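Long-range contact in octenoyl-CoA reductase/carboxylase (Streptomyces sp., PDB 4A0S), which probably catalyses the NADPH-dependent reductive carboxylation of 2-octenoyl-CoA, supplying an unusual extender unit for polyketide biosynthesis: residues D43-R47 with E395-Q401. Numbering follows the deposited sequence.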
loop_
_atom_site.group_PDB
_atom_site.type_symbol
_atom_site.label_atom_id
_atom_site.label_comp_id
_atom_site.label_asym_id
_atom_site.label_seq_id
_atom_site.Cartn_x
_atom_site.Cartn_y
_atom_site.Cartn_z
ATOM N N ASP A 43 14.103 -13.970 39.876
ATOM C CA ASP A 43 13.965 -15.006 38.868
ATOM C C ASP A 43 12.671 -15.764 39.130
ATOM O O ASP A 43 12.618 -16.621 40.003
ATOM C CB ASP A 43 15.177 -15.944 38.898
ATOM C CG ASP A 43 14.979 -17.207 38.066
ATOM O OD1 ASP A 43 14.119 -17.226 37.156
ATOM O OD2 ASP A 43 15.699 -18.186 38.332
ATOM N N LYS A 44 11.639 -15.429 38.362
ATOM C CA LYS A 44 10.300 -15.998 38.537
ATOM C C LYS A 44 10.191 -17.340 37.835
ATOM O O LYS A 44 9.604 -17.463 36.751
ATOM C CB LYS A 44 9.247 -15.020 38.033
ATOM C CG LYS A 44 9.403 -13.641 38.651
ATOM C CD LYS A 44 8.391 -12.657 38.136
ATOM C CE LYS A 44 8.554 -11.320 38.853
ATOM N NZ LYS A 44 7.377 -10.455 38.573
ATOM N N ASP A 45 10.789 -18.338 38.473
ATOM C CA ASP A 45 10.920 -19.676 37.932
ATOM C C ASP A 45 9.567 -20.228 37.512
ATOM O O ASP A 45 8.746 -20.603 38.370
ATOM C CB ASP A 45 11.563 -20.583 38.995
ATOM C CG ASP A 45 11.924 -21.962 38.464
ATOM O OD1 ASP A 45 11.463 -22.323 37.368
ATOM O OD2 ASP A 45 12.665 -22.698 39.165
ATOM N N VAL A 46 9.342 -20.291 36.195
ATOM C CA VAL A 46 8.049 -20.763 35.670
ATOM C C VAL A 46 7.685 -22.118 36.237
ATOM O O VAL A 46 6.517 -22.486 36.260
ATOM C CB VAL A 46 8.027 -20.902 34.143
ATOM C CG1 VAL A 46 8.279 -19.574 33.498
ATOM C CG2 VAL A 46 8.999 -22.019 33.673
ATOM N N ARG A 47 8.686 -22.873 36.686
ATOM C CA ARG A 47 8.407 -24.221 37.160
ATOM C C ARG A 47 7.727 -24.168 38.514
ATOM O O ARG A 47 7.173 -25.161 38.968
ATOM C CB ARG A 47 9.684 -25.042 37.244
ATOM C CG ARG A 47 10.359 -25.226 35.903
ATOM C CD ARG A 47 11.749 -25.806 36.081
ATOM N NE ARG A 47 12.577 -24.898 36.863
ATOM C CZ ARG A 47 13.850 -25.128 37.179
ATOM N NH1 ARG A 47 14.460 -26.228 36.761
ATOM N NH2 ARG A 47 14.519 -24.237 37.888
ATOM N N GLU A 395 9.870 -27.693 32.528
ATOM C CA GLU A 395 11.294 -27.603 32.250
ATOM C C GLU A 395 11.492 -26.985 30.891
ATOM O O GLU A 395 12.308 -26.085 30.729
ATOM C CB GLU A 395 11.924 -28.996 32.270
ATOM C CG GLU A 395 13.422 -29.018 32.010
ATOM C CD GLU A 395 14.202 -28.154 32.980
ATOM O OE1 GLU A 395 13.765 -27.978 34.145
ATOM O OE2 GLU A 395 15.252 -27.633 32.564
ATOM N N ALA A 396 10.726 -27.463 29.915
ATOM C CA ALA A 396 10.777 -26.903 28.564
ATOM C C ALA A 396 10.592 -25.400 28.636
ATOM O O ALA A 396 11.353 -24.645 28.051
ATOM C CB ALA A 396 9.728 -27.542 27.682
ATOM N N CYS A 397 9.592 -24.977 29.396
ATOM C CA CYS A 397 9.312 -23.567 29.622
ATOM C C CYS A 397 10.478 -22.842 30.289
ATOM O O CYS A 397 10.900 -21.769 29.841
ATOM C CB CYS A 397 8.059 -23.432 30.464
ATOM S SG CYS A 397 7.300 -21.846 30.295
ATOM N N ARG A 398 11.008 -23.450 31.349
ATOM C CA ARG A 398 12.181 -22.930 32.030
ATOM C C ARG A 398 13.336 -22.787 31.051
ATOM O O ARG A 398 14.067 -21.802 31.083
ATOM C CB ARG A 398 12.565 -23.880 33.168
ATOM C CG ARG A 398 13.768 -23.457 33.990
ATOM C CD ARG A 398 13.486 -22.169 34.727
ATOM N NE ARG A 398 14.537 -21.855 35.683
ATOM C CZ ARG A 398 14.683 -20.675 36.279
ATOM N NH1 ARG A 398 13.848 -19.678 36.006
ATOM N NH2 ARG A 398 15.676 -20.492 37.139
ATOM N N VAL A 399 13.515 -23.774 30.188
ATOM C CA VAL A 399 14.585 -23.709 29.195
ATOM C C VAL A 399 14.476 -22.417 28.399
ATOM O O VAL A 399 15.442 -21.673 28.293
ATOM C CB VAL A 399 14.576 -24.947 28.258
ATOM C CG1 VAL A 399 15.301 -24.641 26.945
ATOM C CG2 VAL A 399 15.198 -26.160 28.966
ATOM N N VAL A 400 13.287 -22.159 27.854
ATOM C CA VAL A 400 13.032 -20.937 27.101
ATOM C C VAL A 400 13.168 -19.703 27.977
ATOM O O VAL A 400 13.777 -18.724 27.575
ATOM C CB VAL A 400 11.648 -20.962 26.416
ATOM C CG1 VAL A 400 11.320 -19.577 25.789
ATOM C CG2 VAL A 400 11.631 -22.053 25.366
ATOM N N GLN A 401 12.619 -19.768 29.186
ATOM C CA GLN A 401 12.805 -18.682 30.142
ATOM C C GLN A 401 14.273 -18.327 30.352
ATOM O O GLN A 401 14.629 -17.156 30.401
ATOM C CB GLN A 401 12.162 -19.005 31.482
ATOM C CG GLN A 401 12.255 -17.825 32.443
ATOM C CD GLN A 401 11.588 -18.105 33.750
ATOM O OE1 GLN A 401 11.566 -19.230 34.207
ATOM N NE2 GLN A 401 11.047 -17.072 34.370
#
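A salt-bridge network, reinforced by amide hydrogen bonds, fastens the loop 43-45 and the start of the short helix 46-49 to helix 393-401 in this enoyl reductase of the medium-chain dehydrogenase type. The contact shows how residues far apart in sequence are joined: helix 393-401 follows strand 384-389 and precedes strand 408-412 in a beta-alpha-beta crossover, packing on both, and strand 408-412 pairs with strand 64-73 of the GroES-like part.

Arg398, which presents its side chain to the loop, holds Asp43 in a bidentate bridge, NH1 to OD1 at 2.7 Å and NH2 to OD2 at 2.6 Å, both nearly linear. Asp45 OD1 lies over one face of the same guanidinium, 3.5 Å from Arg398 NE, so that pair is held by charge alone. Asp45 is also the N-cap of helix 46-49, its OD1 accepting from Arg47 N at 2.9 Å. Its carboxylate further binds the Arg47 guanidinium, which reaches on to Glu395 (Arg47 NH1 to Glu395 OE1, 3.2 Å); these acids offset the closeness of two like charges, Arg47 NH2 and Arg398 NE, 3.2 Å apart.

Beneath the charges, Val46 packs its CG2 3.6 Å from Cys397 CB, and helix 76-82 touches both residues. Val400, on the same helix as the charged Glu395 and Arg398, touches NADP. One turn beyond Cys397, Gln401 reads the loop backbone with both ends of its amide. Its NE2 donates to Lys44 O at 2.8 Å, while Gln401 OE1 accepts from Val46 N at 3.2 Å and also from Arg398 NH1 at 2.9 Å.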